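Local coordinates for protein galactose mutarotase related enzyme (Lactobacillus acidophilus, PDB 3DCD) that is of unknown function but probably binds carbohydrate and may interconvert sugar anomers, at residues A[154-165]-A[214-225]. Numbering follows the deposited sequence.
Sequences ENKEDFYFDMHP and NKVSLRTDKNKF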
loop_
_atom_site.group_PDB
_atom_site.type_symbol
_atom_site.label_atom_id
_atom_site.label_comp_id
_atom_site.label_asym_id
_atom_site.label_seq_id
_atom_site.Cartn_x
_atom_site.Cartn_y
_atom_site.Cartn_z
ATOM N N GLU A 154 -21.108 16.122 -1.590
ATOM C CA GLU A 154 -19.943 16.070 -0.697
ATOM C C GLU A 154 -18.712 16.647 -1.389
ATOM O O GLU A 154 -18.614 16.687 -2.622
ATOM C CB GLU A 154 -19.605 14.641 -0.213
ATOM C CG GLU A 154 -20.772 13.742 0.161
ATOM C CD GLU A 154 -21.134 12.815 -0.977
ATOM O OE1 GLU A 154 -21.639 13.331 -2.001
ATOM O OE2 GLU A 154 -20.864 11.585 -0.862
ATOM N N ASN A 155 -17.763 17.056 -0.563
ATOM C CA ASN A 155 -16.508 17.614 -1.002
ATOM C C ASN A 155 -15.381 16.863 -0.281
ATOM O O ASN A 155 -15.610 16.321 0.795
ATOM C CB ASN A 155 -16.466 19.088 -0.604
ATOM C CG ASN A 155 -15.258 19.788 -1.148
ATOM O OD1 ASN A 155 -15.250 20.209 -2.314
ATOM N ND2 ASN A 155 -14.214 19.909 -0.319
ATOM N N LYS A 156 -14.182 16.836 -0.876
ATOM C CA LYS A 156 -12.999 16.234 -0.232
ATOM C C LYS A 156 -12.821 16.660 1.230
ATOM O O LYS A 156 -12.439 15.845 2.063
ATOM C CB LYS A 156 -11.724 16.542 -1.023
ATOM C CG LYS A 156 -10.422 16.112 -0.312
ATOM C CD LYS A 156 -9.168 16.424 -1.154
ATOM C CE LYS A 156 -9.150 15.659 -2.463
ATOM N NZ LYS A 156 -7.891 16.003 -3.204
ATOM N N GLU A 157 -13.107 17.928 1.542
ATOM C CA GLU A 157 -12.893 18.426 2.913
ATOM C C GLU A 157 -13.960 17.969 3.911
ATOM O O GLU A 157 -13.896 18.308 5.116
ATOM C CB GLU A 157 -12.755 19.953 2.924
ATOM C CG GLU A 157 -11.539 20.418 2.134
ATOM C CD GLU A 157 -11.068 21.772 2.573
ATOM O OE1 GLU A 157 -10.619 21.898 3.727
ATOM O OE2 GLU A 157 -11.138 22.704 1.741
ATOM N N ASP A 158 -14.947 17.218 3.414
ATOM C CA ASP A 158 -15.917 16.561 4.308
ATOM C C ASP A 158 -15.406 15.199 4.762
ATOM O O ASP A 158 -16.060 14.558 5.588
ATOM C CB ASP A 158 -17.276 16.355 3.636
ATOM C CG ASP A 158 -17.926 17.646 3.202
ATOM O OD1 ASP A 158 -17.806 18.673 3.922
ATOM O OD2 ASP A 158 -18.606 17.606 2.156
ATOM N N PHE A 159 -14.263 14.762 4.213
ATOM C CA PHE A 159 -13.690 13.469 4.566
ATOM C C PHE A 159 -12.522 13.626 5.505
ATOM O O PHE A 159 -11.897 14.688 5.583
ATOM C CB PHE A 159 -13.266 12.689 3.308
ATOM C CG PHE A 159 -14.426 12.323 2.434
ATOM C CD1 PHE A 159 -14.941 13.247 1.516
ATOM C CD2 PHE A 159 -15.032 11.073 2.544
ATOM C CE1 PHE A 159 -16.042 12.938 0.719
ATOM C CE2 PHE A 159 -16.145 10.758 1.744
ATOM C CZ PHE A 159 -16.638 11.684 0.835
ATOM N N TYR A 160 -12.220 12.560 6.225
ATOM C CA TYR A 160 -11.117 12.603 7.164
ATOM C C TYR A 160 -10.626 11.192 7.392
ATOM O O TYR A 160 -11.322 10.227 7.057
ATOM C CB TYR A 160 -11.566 13.247 8.489
ATOM C CG TYR A 160 -12.711 12.542 9.197
ATOM C CD1 TYR A 160 -14.035 12.932 8.990
ATOM C CD2 TYR A 160 -12.460 11.508 10.109
ATOM C CE1 TYR A 160 -15.103 12.283 9.669
ATOM C CE2 TYR A 160 -13.514 10.858 10.792
ATOM C CZ TYR A 160 -14.820 11.242 10.562
ATOM O OH TYR A 160 -15.836 10.594 11.247
ATOM N N PHE A 161 -9.430 11.086 7.958
ATOM C CA PHE A 161 -8.955 9.805 8.486
ATOM C C PHE A 161 -8.745 9.883 9.987
ATOM O O PHE A 161 -8.474 10.952 10.554
ATOM C CB PHE A 161 -7.736 9.240 7.728
ATOM C CG PHE A 161 -6.457 10.033 7.898
ATOM C CD1 PHE A 161 -5.520 9.662 8.852
ATOM C CD2 PHE A 161 -6.188 11.138 7.085
ATOM C CE1 PHE A 161 -4.337 10.367 9.008
ATOM C CE2 PHE A 161 -5.010 11.865 7.234
ATOM C CZ PHE A 161 -4.080 11.476 8.202
ATOM N N ASP A 162 -8.945 8.739 10.617
ATOM C CA ASP A 162 -8.895 8.610 12.042
ATOM C C ASP A 162 -8.138 7.331 12.357
ATOM O O ASP A 162 -8.451 6.270 11.837
ATOM C CB ASP A 162 -10.314 8.530 12.601
ATOM C CG ASP A 162 -10.383 8.924 14.048
ATOM O OD1 ASP A 162 -9.402 9.506 14.572
ATOM O OD2 ASP A 162 -11.424 8.658 14.677
HETATM N N MSE A 163 -7.137 7.431 13.212
HETATM C CA MSE A 163 -6.336 6.265 13.524
HETATM C C MSE A 163 -6.664 5.716 14.903
HETATM O O MSE A 163 -6.840 6.472 15.866
HETATM C CB MSE A 163 -4.863 6.607 13.394
HETATM C CG MSE A 163 -4.545 7.222 12.052
HETATM SE SE MSE A 163 -2.638 7.538 11.836
HETATM C CE MSE A 163 -2.076 5.725 12.082
ATOM N N HIS A 164 -6.790 4.398 14.985
ATOM C CA HIS A 164 -6.998 3.728 16.258
ATOM C C HIS A 164 -5.836 2.748 16.477
ATOM O O HIS A 164 -5.366 2.144 15.520
ATOM C CB HIS A 164 -8.352 3.017 16.250
ATOM C CG HIS A 164 -9.509 3.937 15.979
ATOM N ND1 HIS A 164 -9.957 4.220 14.702
ATOM C CD2 HIS A 164 -10.288 4.658 16.820
ATOM C CE1 HIS A 164 -10.972 5.062 14.771
ATOM N NE2 HIS A 164 -11.194 5.343 16.045
ATOM N N PRO A 165 -5.316 2.641 17.720
ATOM C CA PRO A 165 -5.667 3.401 18.940
ATOM C C PRO A 165 -5.424 4.889 18.742
ATOM O O PRO A 165 -4.590 5.260 17.915
ATOM C CB PRO A 165 -4.668 2.876 19.984
ATOM C CG PRO A 165 -4.180 1.577 19.455
ATOM C CD PRO A 165 -4.223 1.686 17.960
ATOM N N ASN A 214 -3.404 -1.477 14.925
ATOM C CA ASN A 214 -3.617 -0.204 14.261
ATOM C C ASN A 214 -4.639 -0.314 13.150
ATOM O O ASN A 214 -4.628 -1.263 12.336
ATOM C CB ASN A 214 -2.314 0.400 13.735
ATOM C CG ASN A 214 -1.283 0.558 14.828
ATOM O OD1 ASN A 214 -0.274 -0.152 14.856
ATOM N ND2 ASN A 214 -1.537 1.473 15.738
ATOM N N LYS A 215 -5.532 0.661 13.140
ATOM C CA LYS A 215 -6.547 0.747 12.107
ATOM C C LYS A 215 -6.666 2.192 11.674
ATOM O O LYS A 215 -6.735 3.090 12.509
ATOM C CB LYS A 215 -7.894 0.244 12.626
ATOM C CG LYS A 215 -7.784 -1.110 13.303
ATOM C CD LYS A 215 -8.950 -1.398 14.266
ATOM C CE LYS A 215 -8.884 -0.632 15.628
ATOM N NZ LYS A 215 -7.914 -1.182 16.649
ATOM N N VAL A 216 -6.701 2.412 10.374
ATOM C CA VAL A 216 -6.914 3.748 9.834
ATOM C C VAL A 216 -8.331 3.776 9.225
ATOM O O VAL A 216 -8.634 2.955 8.356
ATOM C CB VAL A 216 -5.855 4.105 8.756
ATOM C CG1 VAL A 216 -6.063 5.544 8.247
ATOM C CG2 VAL A 216 -4.409 3.910 9.303
ATOM N N SER A 217 -9.188 4.690 9.695
ATOM C CA SER A 217 -10.561 4.780 9.184
ATOM C C SER A 217 -10.697 6.002 8.318
ATOM O O SER A 217 -10.398 7.112 8.757
ATOM C CB SER A 217 -11.602 4.934 10.308
ATOM O OG SER A 217 -11.608 3.822 11.169
ATOM N N LEU A 218 -11.197 5.790 7.118
ATOM C CA LEU A 218 -11.537 6.868 6.222
ATOM C C LEU A 218 -13.060 7.019 6.182
ATOM O O LEU A 218 -13.781 6.077 5.841
ATOM C CB LEU A 218 -10.942 6.573 4.849
ATOM C CG LEU A 218 -11.441 7.403 3.680
ATOM C CD1 LEU A 218 -10.901 8.825 3.807
ATOM C CD2 LEU A 218 -10.938 6.708 2.405
ATOM N N ARG A 219 -13.528 8.202 6.587
ATOM C CA ARG A 219 -14.947 8.467 6.808
ATOM C C ARG A 219 -15.361 9.884 6.403
ATOM O O ARG A 219 -14.525 10.706 6.033
ATOM C CB ARG A 219 -15.263 8.296 8.296
ATOM C CG ARG A 219 -15.310 6.837 8.720
ATOM C CD ARG A 219 -14.801 6.646 10.116
ATOM N NE ARG A 219 -15.721 7.218 11.078
ATOM C CZ ARG A 219 -16.815 6.612 11.524
ATOM N NH1 ARG A 219 -17.130 5.394 11.087
ATOM N NH2 ARG A 219 -17.597 7.227 12.416
ATOM N N THR A 220 -16.664 10.126 6.472
ATOM C CA THR A 220 -17.247 11.445 6.347
ATOM C C THR A 220 -18.465 11.494 7.252
ATOM O O THR A 220 -19.200 10.504 7.376
ATOM C CB THR A 220 -17.647 11.784 4.894
ATOM O OG1 THR A 220 -18.297 13.062 4.877
ATOM C CG2 THR A 220 -18.606 10.723 4.283
ATOM N N ASP A 221 -18.710 12.628 7.890
ATOM C CA ASP A 221 -19.916 12.703 8.683
ATOM C C ASP A 221 -21.136 13.086 7.841
ATOM O O ASP A 221 -22.220 13.281 8.374
ATOM C CB ASP A 221 -19.707 13.596 9.887
ATOM C CG ASP A 221 -18.685 13.006 10.880
ATOM O OD1 ASP A 221 -18.389 11.766 10.850
ATOM O OD2 ASP A 221 -18.171 13.792 11.692
ATOM N N LYS A 222 -20.956 13.156 6.523
ATOM C CA LYS A 222 -22.062 13.446 5.594
ATOM C C LYS A 222 -22.927 12.240 5.283
ATOM O O LYS A 222 -24.069 12.393 4.874
ATOM C CB LYS A 222 -21.528 13.989 4.269
ATOM C CG LYS A 222 -20.835 15.320 4.393
ATOM C CD LYS A 222 -21.818 16.441 4.502
ATOM C CE LYS A 222 -21.141 17.666 5.073
ATOM N NZ LYS A 222 -21.917 18.904 4.778
ATOM N N ASN A 223 -22.351 11.048 5.400
ATOM C CA ASN A 223 -23.068 9.801 5.066
ATOM C C ASN A 223 -22.323 8.604 5.647
ATOM O O ASN A 223 -21.411 8.785 6.465
ATOM C CB ASN A 223 -23.282 9.654 3.556
ATOM C CG ASN A 223 -21.980 9.649 2.776
ATOM O OD1 ASN A 223 -21.052 8.904 3.090
ATOM N ND2 ASN A 223 -21.913 10.467 1.737
ATOM N N LYS A 224 -22.699 7.397 5.227
ATOM C CA LYS A 224 -22.245 6.170 5.900
ATOM C C LYS A 224 -20.957 5.598 5.314
ATOM O O LYS A 224 -20.505 4.516 5.707
ATOM C CB LYS A 224 -23.378 5.127 5.899
ATOM C CG LYS A 224 -24.598 5.598 6.691
ATOM C CD LYS A 224 -25.916 5.013 6.191
ATOM C CE LYS A 224 -27.035 5.452 7.101
ATOM N NZ LYS A 224 -28.327 4.870 6.664
ATOM N N PHE A 225 -20.357 6.342 4.390
ATOM C CA PHE A 225 -19.109 5.941 3.754
ATOM C C PHE A 225 -18.000 5.707 4.789
ATOM O O PHE A 225 -17.723 6.559 5.637
ATOM C CB PHE A 225 -18.662 6.982 2.721
ATOM C CG PHE A 225 -17.289 6.717 2.148
ATOM C CD1 PHE A 225 -17.122 5.807 1.129
ATOM C CD2 PHE A 225 -16.164 7.382 2.652
ATOM C CE1 PHE A 225 -15.851 5.548 0.594
ATOM C CE2 PHE A 225 -14.906 7.142 2.122
ATOM C CZ PHE A 225 -14.752 6.217 1.093
HETATM O O HOH W 1 -17.258 15.054 7.745
#
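The Tyr-160 side chain runs alongside Arg-219 and ends in a two-way link, its phenol giving a hydrogen bond to Asp-221 (OH to OD1, 2.8 Å) and taking a weak one from Arg-219 NE. Strands 159-164 and 214-220 are antiparallel neighbours in the large sheet of the galactose mutarotase-like beta-sandwich, between strands 226-232 and 193-194. Tyr-160 CG sits between the backbone N and carbonyl carbon (chi1 59°), which lays the ring beside Arg-219, with Arg-219 O over one face near the rim and its CB in an off-centre CH-pi contact. The hydroxyl meets Asp-221 OD1 on the syn side of the carboxylate. A phenylalanine here would probably leave Asp-221 OD1 without its phenol donor and Arg-219 NE without its weak acceptor, so that the carboxylate could turn more freely. Paired backbone bonds join Tyr-160 with Arg-219, Asp-162 with Ser-217 and His-164 with Lys-215. On the other face, Phe-161 CB and Met-163 CE touch the two methyls of Val-216. The Phe-159 ring carries Thr-220 CB over one face and meets Phe-225 CD2 at its edge. Thr-220 OG1, accepting from Lys-222 N in an ST turn, donates to Asp-158 O at 2.8 Å from above the carbonyl plane.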